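Local coordinates for tail spike protein gp49 (Pseudomonas phage LKA1, PDB 4RU4), which probably cleaves the O-specific polysaccharide of Pseudomonas as a trimeric phage tailspike lyase, degrading the host envelope during virus entry, at residues T392-P397 and T436-L441; L429-L434 and I461-L466. All blocks are in the same frame, centred on the assembly; numbering follows the deposited sequence.

Contact 1 (T392-P397 and T436-L441); sequences TGDPQP and TSSYLL. With CA (calcium ion), chain C.
Gln396 lies against the backbone and side chains of Ser437, Ser438 and Tyr439, where the loop after strand 388-390 meets the start of strand 439-446 on the next turn of the beta-helix. Its CB packs 3.8 Å from CA of Ser438. CG, anti to the backbone N (chi1 -170°), meets polar and aromatic neighbours at once: the carbonyl O of Ser437 lies 3.4 Å from Gln396 CG, and CE2 of Tyr439 lies 3.6 Å from the same carbon. The chain then bends at chi2 (-84°), and the amide carbon and OE1 come up to the CB of Ser437. The amide plane stands nearly perpendicular to the tyrosine ring, 84° from it. At the tip, NE2 of Gln396 donates to a water 2.9 Å away, and that water also sits 2.6 Å from Tyr439 OH, in the plane of the ring at its edge.

The direct polar link is made by Asp394. Its OD1 accepts from Ser438 OG at 2.8 Å and, closing an Asx turn, from Gln396 N at 3.0 Å; the two donors approach from opposite faces of the carboxylate. Ser438 OG is itself a hydrogen-bond partner of Ser435 N. On its backbone side, Asp394 binds calcium through O, 2.5 Å from the metal, beside four waters and the carbonyl O of Gly368.

Asp394 thus divides its work: the carbonyl belongs to the metal, while the carboxylate fixes the turn and ties it to the next coil, consistent with second-shell hydrogen bonds holding the calcium's backbone ligand in place.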
loop_
_atom_site.group_PDB
_atom_site.type_symbol
_atom_site.label_atom_id
_atom_site.label_comp_id
_atom_site.label_asym_id
_atom_site.label_seq_id
_atom_site.Cartn_x
_atom_site.Cartn_y
_atom_site.Cartn_z
ATOM N N THR B 392 18.399 15.925 2.822
ATOM C CA THR B 392 19.314 16.647 3.717
ATOM C C THR B 392 19.989 17.802 2.974
ATOM O O THR B 392 20.796 18.539 3.554
ATOM C CB THR B 392 20.459 15.710 4.221
ATOM O OG1 THR B 392 21.128 15.136 3.087
ATOM C CG2 THR B 392 19.926 14.575 5.118
ATOM N N GLY B 393 19.682 17.958 1.686
ATOM C CA GLY B 393 20.380 18.936 0.864
ATOM C C GLY B 393 19.465 19.962 0.225
ATOM O O GLY B 393 18.371 20.233 0.723
ATOM N N ASP B 394 19.903 20.503 -0.908
ATOM C CA ASP B 394 19.168 21.554 -1.597
ATOM C C ASP B 394 19.558 21.483 -3.062
ATOM O O ASP B 394 20.699 21.795 -3.397
ATOM C CB ASP B 394 19.601 22.920 -1.030
ATOM C CG ASP B 394 18.957 24.095 -1.736
ATOM O OD1 ASP B 394 18.089 23.900 -2.623
ATOM O OD2 ASP B 394 19.297 25.246 -1.369
ATOM N N PRO B 395 18.617 21.079 -3.936
ATOM C CA PRO B 395 18.938 20.911 -5.358
ATOM C C PRO B 395 18.891 22.215 -6.167
ATOM O O PRO B 395 19.312 22.226 -7.333
ATOM C CB PRO B 395 17.846 19.936 -5.847
ATOM C CG PRO B 395 16.626 20.295 -4.968
ATOM C CD PRO B 395 17.246 20.636 -3.603
ATOM N N GLN B 396 18.405 23.304 -5.568
ATOM C CA GLN B 396 18.305 24.561 -6.325
ATOM C C GLN B 396 19.623 25.112 -6.912
ATOM O O GLN B 396 19.607 25.651 -8.029
ATOM C CB GLN B 396 17.552 25.643 -5.532
ATOM C CG GLN B 396 17.222 26.887 -6.371
ATOM C CD GLN B 396 18.393 27.865 -6.418
ATOM O OE1 GLN B 396 19.231 27.889 -5.508
ATOM N NE2 GLN B 396 18.487 28.632 -7.507
ATOM N N PRO B 397 20.757 24.999 -6.183
ATOM C CA PRO B 397 21.987 25.507 -6.822
ATOM C C PRO B 397 22.328 24.755 -8.107
ATOM O O PRO B 397 22.927 25.355 -9.001
ATOM C CB PRO B 397 23.059 25.297 -5.735
ATOM C CG PRO B 397 22.282 25.544 -4.464
ATOM C CD PRO B 397 20.962 24.768 -4.738
ATOM N N THR B 436 15.798 30.339 0.601
ATOM C CA THR B 436 14.657 31.116 0.159
ATOM C C THR B 436 14.576 31.178 -1.352
ATOM O O THR B 436 13.664 31.798 -1.884
ATOM C CB THR B 436 14.699 32.551 0.717
ATOM O OG1 THR B 436 15.938 33.153 0.343
ATOM C CG2 THR B 436 14.607 32.516 2.235
ATOM N N SER B 437 15.555 30.585 -2.043
ATOM C CA SER B 437 15.490 30.462 -3.514
ATOM C C SER B 437 15.031 29.061 -3.988
ATOM O O SER B 437 14.754 28.858 -5.162
ATOM C CB SER B 437 16.832 30.835 -4.173
ATOM O OG SER B 437 17.212 32.178 -3.888
ATOM N N SER B 438 14.914 28.111 -3.076
ATOM C CA SER B 438 14.590 26.728 -3.467
ATOM C C SER B 438 13.110 26.544 -3.788
ATOM O O SER B 438 12.259 27.260 -3.243
ATOM C CB SER B 438 15.012 25.743 -2.372
ATOM O OG SER B 438 16.356 25.966 -1.956
ATOM N N TYR B 439 12.810 25.562 -4.643
ATOM C CA TYR B 439 11.441 25.243 -5.030
ATOM C C TYR B 439 11.185 23.739 -4.861
ATOM O O TYR B 439 12.080 22.912 -5.053
ATOM C CB TYR B 439 11.139 25.675 -6.480
ATOM C CG TYR B 439 12.366 25.655 -7.379
ATOM C CD1 TYR B 439 12.767 24.491 -8.015
ATOM C CD2 TYR B 439 13.122 26.811 -7.577
ATOM C CE1 TYR B 439 13.911 24.464 -8.817
ATOM C CE2 TYR B 439 14.262 26.798 -8.389
ATOM C CZ TYR B 439 14.641 25.621 -8.999
ATOM O OH TYR B 439 15.760 25.615 -9.790
ATOM N N LEU B 440 9.975 23.381 -4.469
ATOM C CA LEU B 440 9.697 21.959 -4.218
ATOM C C LEU B 440 9.627 21.184 -5.520
ATOM O O LEU B 440 10.139 20.067 -5.623
ATOM C CB LEU B 440 8.424 21.787 -3.411
ATOM C CG LEU B 440 8.497 22.486 -2.047
ATOM C CD1 LEU B 440 7.216 22.240 -1.295
ATOM C CD2 LEU B 440 9.696 21.930 -1.257
ATOM N N LEU B 441 8.985 21.772 -6.518
ATOM C CA LEU B 441 8.888 21.097 -7.816
ATOM C C LEU B 441 9.242 22.081 -8.923
ATOM O O LEU B 441 8.802 23.233 -8.919
ATOM C CB LEU B 441 7.480 20.516 -8.058
ATOM C CG LEU B 441 7.245 19.782 -9.385
ATOM C CD1 LEU B 441 6.221 18.652 -9.202
ATOM C CD2 LEU B 441 6.820 20.713 -10.520
HETATM CA CA CA C . 22.692 20.382 -3.923
HETATM O O HOH W 1 22.588 19.566 -1.601
HETATM O O HOH W 2 17.247 27.706 -9.987
HETATM O O HOH W 3 22.603 21.427 -6.173
HETATM O O HOH W 4 24.867 19.071 -3.986
HETATM O O HOH W 5 23.858 22.295 -3.127
#

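Contact 2 (L429-L434 and I461-L466); sequences LRAPSL and IDVGSL
Arg430 and Asp462 lie side by side and point the same way from adjacent parallel strands, one rung of the beta-helix apart. Arg430 CG, anti to its backbone N (chi1 -179°), lies 4.0 Å from Asp462 CB, and the aliphatic part of the arginine runs beside the aspartate. Beyond the bend at chi3, NE of Arg430 comes 3.7 Å from Asp462 OD2 in a long salt bridge. The guanidinium and carboxylate planes are turned 44° apart and the oxygen lies well out of the guanidinium plane, leaving attraction between charges without a directed N-H. The stronger partner of the guanidinium is Asp355 of the second subunit, which NH2 reaches together with Thr381 of that subunit.

Beneath this pair, Asp462 N donates to Leu429 O and Ala431 N to Asp462 O, both at 2.9 Å, in regular parallel pairing. Past the strands, Leu434 and Leu466 also lie side by side in the same direction, with Leu434 CD1 3.7 Å from Leu466 CD1. Leu434 CB packs 3.4 Å from Ser465 O. Where the chains diverge, one water lies within bonding distance of Ala431 O, Leu434 N, Gly464 N and Ser465 O, and a second within that of Pro432 O, Leu434 O and Ser465 N.

Water therefore takes over from direct pairing in these turns, while Arg430 carries its charge on to the second subunit.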
loop_
_atom_site.group_PDB
_atom_site.type_symbol
_atom_site.label_atom_id
_atom_site.label_comp_id
_atom_site.label_asym_id
_atom_site.label_seq_id
_atom_site.Cartn_x
_atom_site.Cartn_y
_atom_site.Cartn_z
ATOM N N LEU B 429 6.926 15.628 3.074
ATOM C CA LEU B 429 8.192 16.012 2.463
ATOM C C LEU B 429 8.960 16.866 3.448
ATOM O O LEU B 429 8.552 17.994 3.737
ATOM C CB LEU B 429 7.956 16.786 1.150
ATOM C CG LEU B 429 9.132 17.150 0.225
ATOM C CD1 LEU B 429 8.655 17.350 -1.218
ATOM C CD2 LEU B 429 9.888 18.410 0.714
ATOM N N ARG B 430 10.061 16.325 3.969
ATOM C CA ARG B 430 10.907 17.061 4.902
ATOM C C ARG B 430 12.192 17.452 4.197
ATOM O O ARG B 430 12.831 16.619 3.546
ATOM C CB ARG B 430 11.236 16.218 6.135
ATOM C CG ARG B 430 12.101 16.952 7.161
ATOM C CD ARG B 430 12.480 16.052 8.343
ATOM N NE ARG B 430 11.330 15.350 8.913
ATOM C CZ ARG B 430 11.360 14.652 10.050
ATOM N NH1 ARG B 430 12.473 14.578 10.761
ATOM N NH2 ARG B 430 10.265 14.052 10.494
ATOM N N ALA B 431 12.554 18.725 4.327
ATOM C CA ALA B 431 13.748 19.296 3.689
ATOM C C ALA B 431 14.174 20.516 4.502
ATOM O O ALA B 431 13.786 21.659 4.181
ATOM C CB ALA B 431 13.437 19.716 2.257
ATOM N N PRO B 432 14.961 20.291 5.567
ATOM C CA PRO B 432 15.319 21.359 6.509
ATOM C C PRO B 432 16.351 22.326 5.979
ATOM O O PRO B 432 16.534 23.399 6.576
ATOM C CB PRO B 432 15.965 20.605 7.684
ATOM C CG PRO B 432 15.604 19.145 7.482
ATOM C CD PRO B 432 15.437 18.965 6.007
ATOM N N SER B 433 17.053 21.957 4.909
ATOM C CA SER B 433 18.225 22.746 4.517
ATOM C C SER B 433 18.096 23.411 3.159
ATOM O O SER B 433 19.087 23.602 2.461
ATOM C CB SER B 433 19.510 21.903 4.583
ATOM O OG SER B 433 19.616 21.293 5.864
ATOM N N LEU B 434 16.875 23.788 2.790
ATOM C CA LEU B 434 16.670 24.556 1.556
ATOM C C LEU B 434 16.918 26.047 1.810
ATOM O O LEU B 434 17.048 26.472 2.969
ATOM C CB LEU B 434 15.240 24.352 1.020
ATOM C CG LEU B 434 14.759 22.919 0.760
ATOM C CD1 LEU B 434 13.312 22.959 0.207
ATOM C CD2 LEU B 434 15.708 22.148 -0.199
ATOM N N ILE B 461 4.418 19.336 4.592
ATOM C CA ILE B 461 5.783 19.760 4.307
ATOM C C ILE B 461 6.472 20.222 5.593
ATOM O O ILE B 461 5.856 20.864 6.454
ATOM C CB ILE B 461 5.743 20.886 3.256
ATOM C CG1 ILE B 461 5.075 20.351 1.975
ATOM C CG2 ILE B 461 7.126 21.471 2.992
ATOM C CD1 ILE B 461 4.398 21.449 1.116
ATOM N N ASP B 462 7.742 19.877 5.733
ATOM C CA ASP B 462 8.506 20.274 6.906
ATOM C C ASP B 462 9.818 20.887 6.420
ATOM O O ASP B 462 10.725 20.152 6.048
ATOM C CB ASP B 462 8.771 19.023 7.751
ATOM C CG ASP B 462 9.495 19.320 9.050
ATOM O OD1 ASP B 462 10.055 20.408 9.223
ATOM O OD2 ASP B 462 9.500 18.448 9.928
ATOM N N VAL B 463 9.916 22.223 6.429
ATOM C CA VAL B 463 11.117 22.923 5.958
ATOM C C VAL B 463 11.569 23.992 6.949
ATOM O O VAL B 463 10.815 24.353 7.875
ATOM C CB VAL B 463 10.846 23.653 4.597
ATOM C CG1 VAL B 463 10.540 22.662 3.500
ATOM C CG2 VAL B 463 9.686 24.680 4.731
ATOM N N GLY B 464 12.805 24.468 6.766
ATOM C CA GLY B 464 13.275 25.700 7.369
ATOM C C GLY B 464 12.910 26.817 6.401
ATOM O O GLY B 464 11.789 27.316 6.424
ATOM N N SER B 465 13.841 27.196 5.529
ATOM C CA SER B 465 13.524 28.166 4.479
ATOM C C SER B 465 12.957 27.461 3.243
ATOM O O SER B 465 13.183 26.258 3.025
ATOM C CB SER B 465 14.765 28.970 4.095
ATOM O OG SER B 465 15.269 29.626 5.232
ATOM N N LEU B 466 12.226 28.227 2.439
ATOM C CA LEU B 466 11.702 27.764 1.169
ATOM C C LEU B 466 11.452 29.008 0.336
ATOM O O LEU B 466 11.111 30.059 0.880
ATOM C CB LEU B 466 10.388 26.991 1.361
ATOM C CG LEU B 466 9.707 26.421 0.123
ATOM C CD1 LEU B 466 10.630 25.407 -0.604
ATOM C CD2 LEU B 466 8.363 25.762 0.536
HETATM O O HOH W 6 14.411 24.284 4.290
HETATM O O HOH W 7 16.571 25.989 5.617
#

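Contacts 1 and 2 occupy the same part of the parallel beta-helix, their centres about 9 Å apart, and their segments alternate along the chain. Leu434 joins them: its CD2 packs 3.4 Å from Gly393 O, and the nearest atom of its side chain is about 8 Å from the calcium ion. Next to it, Ser433 O approaches Asp394 CB at 3.6 Å. Leu466 CD1 is 3.6 Å from Ser438 O and 3.7 Å from Leu440 CD2, bringing the apolar end of contact 2 up to the 436-441 segment. Leu434 and Ser433 of contact 2 therefore pack on the metal-binding loop of contact 1, without supplying a ligand to the calcium ion.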